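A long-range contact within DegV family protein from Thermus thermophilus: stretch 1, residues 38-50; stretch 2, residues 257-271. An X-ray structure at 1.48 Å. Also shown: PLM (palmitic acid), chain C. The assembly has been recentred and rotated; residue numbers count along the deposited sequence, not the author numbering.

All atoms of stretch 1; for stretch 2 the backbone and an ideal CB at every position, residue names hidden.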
# COMPACT_ATOMS: atom_id res chain seq x y z
N ARG A 38 3.08 -8.57 15.22
CA ARG A 38 2.97 -8.78 13.79
C ARG A 38 1.80 -8.03 13.15
O ARG A 38 0.67 -8.07 13.62
CB ARG A 38 2.65 -10.26 13.54
CG ARG A 38 3.84 -11.18 13.67
CD ARG A 38 3.51 -12.60 13.27
NE ARG A 38 2.89 -13.40 14.32
CZ ARG A 38 1.64 -13.86 14.27
NH1 ARG A 38 1.03 -13.98 13.10
NH2 ARG A 38 1.01 -14.21 15.38
N ASP A 39 2.15 -7.37 12.03
CA ASP A 39 1.13 -6.58 11.37
C ASP A 39 -0.12 -7.44 11.12
O ASP A 39 0.00 -8.65 10.88
CB ASP A 39 1.77 -6.19 10.00
CG ASP A 39 1.09 -5.04 9.28
OD1 ASP A 39 0.32 -4.28 9.91
OD2 ASP A 39 1.36 -4.90 8.06
N TRP A 40 -1.30 -6.83 11.23
CA TRP A 40 -2.60 -7.48 11.01
C TRP A 40 -3.04 -8.58 11.99
O TRP A 40 -4.19 -8.59 12.43
CB TRP A 40 -2.70 -8.04 9.58
CG TRP A 40 -2.92 -6.96 8.53
CD1 TRP A 40 -1.98 -6.38 7.74
CD2 TRP A 40 -4.17 -6.33 8.21
NE1 TRP A 40 -2.56 -5.41 6.94
CE2 TRP A 40 -3.90 -5.35 7.23
CE3 TRP A 40 -5.48 -6.47 8.69
CZ2 TRP A 40 -4.91 -4.54 6.68
CZ3 TRP A 40 -6.48 -5.66 8.15
CH2 TRP A 40 -6.18 -4.70 7.16
N GLU A 41 -2.16 -9.45 12.42
CA GLU A 41 -2.45 -10.61 13.27
C GLU A 41 -2.48 -10.35 14.76
O GLU A 41 -3.27 -10.96 15.48
CB GLU A 41 -1.42 -11.71 13.02
CG GLU A 41 -1.27 -12.18 11.60
CD GLU A 41 -2.51 -12.90 11.15
OE1 GLU A 41 -2.74 -14.03 11.64
OE2 GLU A 41 -3.25 -12.36 10.31
N GLU A 42 -1.78 -9.34 15.19
CA GLU A 42 -1.61 -9.04 16.59
C GLU A 42 -1.81 -7.62 17.06
O GLU A 42 -1.72 -7.37 18.26
CB GLU A 42 -0.23 -9.49 17.04
CG GLU A 42 0.09 -10.94 16.79
CD GLU A 42 1.42 -11.30 17.41
OE1 GLU A 42 2.45 -10.75 16.98
OE2 GLU A 42 1.43 -12.12 18.35
N ILE A 43 -2.05 -6.70 16.11
CA ILE A 43 -2.29 -5.32 16.46
C ILE A 43 -3.09 -4.64 15.35
O ILE A 43 -3.14 -5.14 14.23
CB ILE A 43 -0.93 -4.58 16.68
CG1 ILE A 43 -1.18 -3.20 17.30
CG2 ILE A 43 -0.15 -4.48 15.36
CD1 ILE A 43 -0.01 -2.62 18.04
N THR A 44 -3.77 -3.55 15.81
CA THR A 44 -4.59 -2.75 14.90
C THR A 44 -4.25 -1.27 14.98
O THR A 44 -3.65 -0.82 15.95
CB THR A 44 -6.09 -2.84 15.26
OG1 THR A 44 -6.31 -2.10 16.47
CG2 THR A 44 -6.53 -4.29 15.47
N PRO A 45 -4.61 -0.50 13.94
CA PRO A 45 -4.34 0.94 13.96
C PRO A 45 -5.02 1.61 15.17
O PRO A 45 -4.43 2.47 15.83
CB PRO A 45 -4.94 1.42 12.65
CG PRO A 45 -4.66 0.24 11.73
CD PRO A 45 -5.02 -0.94 12.59
N THR A 46 -6.24 1.19 15.48
CA THR A 46 -6.99 1.75 16.60
C THR A 46 -6.23 1.59 17.91
O THR A 46 -6.18 2.52 18.72
CB THR A 46 -8.38 1.09 16.72
OG1 THR A 46 -9.16 1.43 15.56
CG2 THR A 46 -9.11 1.58 17.97
N GLU A 47 -5.64 0.41 18.12
CA GLU A 47 -4.88 0.16 19.34
C GLU A 47 -3.66 1.06 19.44
O GLU A 47 -3.35 1.58 20.51
CB GLU A 47 -4.46 -1.30 19.42
CG GLU A 47 -5.63 -2.23 19.69
CD GLU A 47 -5.27 -3.70 19.54
OE1 GLU A 47 -4.61 -4.06 18.54
OE2 GLU A 47 -5.67 -4.48 20.41
N ILE A 48 -2.97 1.24 18.32
CA ILE A 48 -1.80 2.10 18.29
C ILE A 48 -2.16 3.54 18.65
O ILE A 48 -1.50 4.16 19.49
CB ILE A 48 -1.17 2.09 16.88
CG1 ILE A 48 -0.51 0.73 16.65
CG2 ILE A 48 -0.16 3.23 16.73
CD1 ILE A 48 -0.14 0.47 15.20
N PHE A 49 -3.22 4.06 18.04
CA PHE A 49 -3.60 5.44 18.31
C PHE A 49 -4.10 5.67 19.74
O PHE A 49 -3.97 6.75 20.31
CB PHE A 49 -4.60 5.93 17.26
CG PHE A 49 -4.10 5.77 15.85
CD1 PHE A 49 -2.76 5.99 15.55
CD2 PHE A 49 -4.95 5.39 14.82
CE1 PHE A 49 -2.27 5.83 14.25
CE2 PHE A 49 -4.47 5.22 13.52
CZ PHE A 49 -3.12 5.45 13.24
N GLN A 50 -4.71 4.59 20.26
CA GLN A 50 -5.19 4.69 21.63
C GLN A 50 -4.03 4.83 22.61
O GLN A 50 -4.11 5.54 23.61
CB GLN A 50 -5.92 3.38 22.08
CG GLN A 50 -6.29 3.36 23.57
CD GLN A 50 -6.70 1.99 24.07
OE1 GLN A 50 -6.92 1.80 25.27
NE2 GLN A 50 -6.79 1.01 23.17
N UNK A 257 -12.58 -1.97 -0.60
CA UNK A 257 -12.32 -1.12 0.56
C UNK A 257 -11.73 -1.96 1.69
O UNK A 257 -12.25 -3.02 2.01
CB UNK A 257 -13.60 -0.42 1.02
N UNK A 258 -10.64 -1.49 2.28
CA UNK A 258 -10.04 -2.20 3.39
C UNK A 258 -9.41 -1.19 4.32
O UNK A 258 -9.13 -0.05 3.93
CB UNK A 258 -9.01 -3.22 2.91
N UNK A 259 -9.22 -1.61 5.56
CA UNK A 259 -8.56 -0.77 6.53
C UNK A 259 -7.06 -0.89 6.25
O UNK A 259 -6.59 -1.91 5.72
CB UNK A 259 -8.91 -1.17 7.96
N UNK A 260 -6.32 0.16 6.58
CA UNK A 260 -4.87 0.15 6.46
C UNK A 260 -4.33 -0.81 7.51
O UNK A 260 -4.95 -1.00 8.57
CB UNK A 260 -4.28 1.55 6.63
N UNK A 261 -3.19 -1.41 7.22
CA UNK A 261 -2.58 -2.27 8.22
C UNK A 261 -1.94 -1.42 9.30
O UNK A 261 -1.70 -0.22 9.13
CB UNK A 261 -1.55 -3.20 7.58
N UNK A 262 -1.64 -2.05 10.44
CA UNK A 262 -1.02 -1.35 11.55
C UNK A 262 0.34 -0.78 11.17
O UNK A 262 0.72 0.30 11.63
CB UNK A 262 -0.88 -2.29 12.75
N UNK A 263 1.08 -1.49 10.32
CA UNK A 263 2.40 -0.97 9.93
C UNK A 263 2.26 0.31 9.10
O UNK A 263 2.94 1.30 9.38
CB UNK A 263 3.18 -2.02 9.14
N UNK A 264 1.37 0.32 8.11
CA UNK A 264 1.20 1.53 7.33
C UNK A 264 0.61 2.66 8.20
O UNK A 264 1.06 3.80 8.14
CB UNK A 264 0.30 1.25 6.12
N UNK A 265 -0.39 2.32 9.02
CA UNK A 265 -1.03 3.32 9.87
C UNK A 265 -0.08 3.95 10.88
O UNK A 265 -0.30 5.09 11.31
CB UNK A 265 -2.21 2.69 10.61
N UNK A 266 0.96 3.22 11.27
CA UNK A 266 1.96 3.73 12.22
C UNK A 266 2.69 4.94 11.63
O UNK A 266 3.26 5.76 12.37
CB UNK A 266 2.96 2.63 12.58
N UNK A 267 2.69 5.04 10.30
CA UNK A 267 3.33 6.15 9.61
C UNK A 267 2.37 7.21 9.11
O UNK A 267 2.69 8.39 9.13
CB UNK A 267 4.14 5.61 8.43
N UNK A 268 1.18 6.81 8.67
CA UNK A 268 0.23 7.81 8.19
C UNK A 268 -0.50 8.50 9.35
O UNK A 268 -0.78 9.70 9.31
CB UNK A 268 -0.78 7.16 7.25
N UNK A 269 -0.82 7.72 10.38
CA UNK A 269 -1.50 8.28 11.53
C UNK A 269 -3.01 8.14 11.47
O UNK A 269 -3.55 7.54 10.55
CB UNK A 269 -1.13 9.76 11.67
N UNK A 270 -3.72 8.69 12.46
CA UNK A 270 -5.18 8.61 12.50
C UNK A 270 -5.87 9.42 11.41
O UNK A 270 -5.28 10.33 10.82
CB UNK A 270 -5.68 9.08 13.87
N UNK A 271 -7.13 9.07 11.15
CA UNK A 271 -7.91 9.78 10.15
C UNK A 271 -7.35 9.74 8.74
O UNK A 271 -7.52 10.70 7.98
CB UNK A 271 -8.06 11.24 10.58
C1 PLM C . 9.32 -0.60 7.78
O1 PLM C . 10.27 -0.92 6.90
O2 PLM C . 9.60 -0.51 8.96
C2 PLM C . 7.91 -0.33 7.31
C3 PLM C . 7.81 1.12 6.83
C4 PLM C . 6.37 1.43 6.39
C5 PLM C . 6.31 2.87 5.88
C6 PLM C . 4.92 3.18 5.34
C7 PLM C . 4.88 4.63 4.89
C8 PLM C . 3.58 4.91 4.16
C9 PLM C . 3.72 6.24 3.44
CA PLM C . 2.36 6.85 3.22
CB PLM C . 1.78 6.27 1.94
CC PLM C . 0.63 5.35 2.29
CD PLM C . -0.61 5.81 1.54
CE PLM C . -1.81 5.00 2.03
CF PLM C . -3.09 5.53 1.36
CG PLM C . -3.19 4.98 -0.06

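Position 257 lies in extended backbone with nothing of stretch 1 near its CB; a beta-branched residue suits a strand, and the residue is Val 257. At 258 the CB points toward stretch 1, 5.3 Å from Trp 40 CH2, leaving room for a medium side chain, polar or apolar. It is Asn 258, whose ND2 approaches Trp 40 CH2 to 3.6 Å.

Position 259 also points toward stretch 1, its ideal CB 4.5 Å from Trp 40 CH2, and the space beyond leads to the start of helix 45-50. Thr 46 N, free at the first turn of that helix, favours a long acceptor, directly or through a water, though an aliphatic chain could also pack on the ring. Glu 259, fully extended (chi1 and chi2 both t), meets it through water 3: OE2 accepts from the water at 2.6 Å, and the water accepts from Thr 46 N at 3.0 Å.

The CB at 260 points away from stretch 1, so many residues would do; Leu 260 turns its side chain from the contact.

Position 261 is far stricter. An ideal CB would sit 2.5 Å from Trp 40 NE1, a clash, and 3.2 Å from Asp 39 OD1. Only glycine fits, and Gly 261, the N-cap of helix 262-268, lets its CA approach Trp 40 NE1 to 3.4 Å.

At 262 the CB is hemmed in, 3.5 Å from Ile 43 CG2 and 3.8 Å from Ile 48 CD1, which calls for a small apolar residue. Ala 262 fills the gap with a single methyl, and its N donates to water 2 at 3.0 Å, which in turn donates to Ile 43 O at 2.8 Å.

At 263 the main chain does the polar work: the N of 263 donates to Asp 39 OD1 at 2.9 Å, an acceptor well placed for the first turn of a helix. A compact side chain suits a CB 3.6 Å from Asp 39 OD2, and Val 263 packs its CG2 3.4 Å from Asp 39 CG.

Nothing in stretch 1 constrains 264, and the nearby lipid chain favours an apolar residue; Ile 264 places CD1 3.7 Å from palmitic acid C6.

At 265 the CB points toward stretch 1, 3.6 Å from Pro 45 CB and 3.9 Å from Phe 49 CZ, where a small residue is best. The methyl of Ala 265 touches both, at helix axes 9.4 Å apart.

Position 266 has more room, its ideal CB 4.6 Å from Ile 48 CD1, so small or medium residues are possible. Ser 266 donates from OG to Ala 262 O at 2.8 Å.

Stretch 1 leaves 267 and 268 open, and side chains able to pack on a lipid would suit; His 267 lays a ring face against the palmitic acid chain, and Thr 268 CG2 also meets it.

At 269 positive phi, with a CB jammed against the preceding carbonyl, demands Gly 269.

Position 270 offers its CB 3.9 Å from Phe 49 CD2, inviting an apolar group; Pro 270 places CD over the aromatic face, 3.9 Å from the Phe 49 ring centroid, a CH-pi contact. Position 271, with positive phi, is Gly 271.

Stretch 2, residues 257-271: VNELGAVIASHTGPG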
# COMPACT_ATOMS: atom_id res chain seq x y z
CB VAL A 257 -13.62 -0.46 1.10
CG1 VAL A 257 -13.29 0.52 2.21
CG2 VAL A 257 -14.35 0.22 -0.03
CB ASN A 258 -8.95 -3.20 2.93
CG ASN A 258 -8.58 -4.22 4.01
OD1 ASN A 258 -9.32 -4.42 4.98
ND2 ASN A 258 -7.46 -4.90 3.82
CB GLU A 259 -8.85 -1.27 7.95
CG GLU A 259 -8.17 -0.44 9.03
CD GLU A 259 -8.58 -0.81 10.44
OE1 GLU A 259 -9.13 -1.92 10.66
OE2 GLU A 259 -8.34 0.02 11.34
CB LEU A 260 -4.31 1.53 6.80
CG LEU A 260 -4.52 2.68 5.82
CD1 LEU A 260 -4.09 3.98 6.47
CD2 LEU A 260 -3.71 2.41 4.56
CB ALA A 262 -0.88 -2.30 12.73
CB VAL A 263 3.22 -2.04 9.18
CG1 VAL A 263 4.45 -1.41 8.52
CG2 VAL A 263 3.69 -3.11 10.18
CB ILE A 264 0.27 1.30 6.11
CG1 ILE A 264 0.90 0.29 5.15
CG2 ILE A 264 0.00 2.63 5.40
CD1 ILE A 264 2.18 0.79 4.48
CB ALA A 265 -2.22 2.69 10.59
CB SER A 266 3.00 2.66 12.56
OG SER A 266 2.44 1.64 13.38
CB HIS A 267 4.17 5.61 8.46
CG HIS A 267 5.34 4.81 8.93
ND1 HIS A 267 6.54 5.38 9.29
CD2 HIS A 267 5.46 3.49 9.20
CE1 HIS A 267 7.35 4.45 9.76
NE2 HIS A 267 6.71 3.29 9.72
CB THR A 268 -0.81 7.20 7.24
OG1 THR A 268 -1.57 6.21 7.93
CG2 THR A 268 -0.13 6.57 6.02
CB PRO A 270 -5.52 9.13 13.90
CG PRO A 270 -4.42 10.10 14.18
CD PRO A 270 -3.19 9.39 13.64
O HOH W 1 0.40 -2.56 6.92
O HOH W 2 -3.06 -4.42 11.51
O HOH W 3 -8.19 -0.45 13.93
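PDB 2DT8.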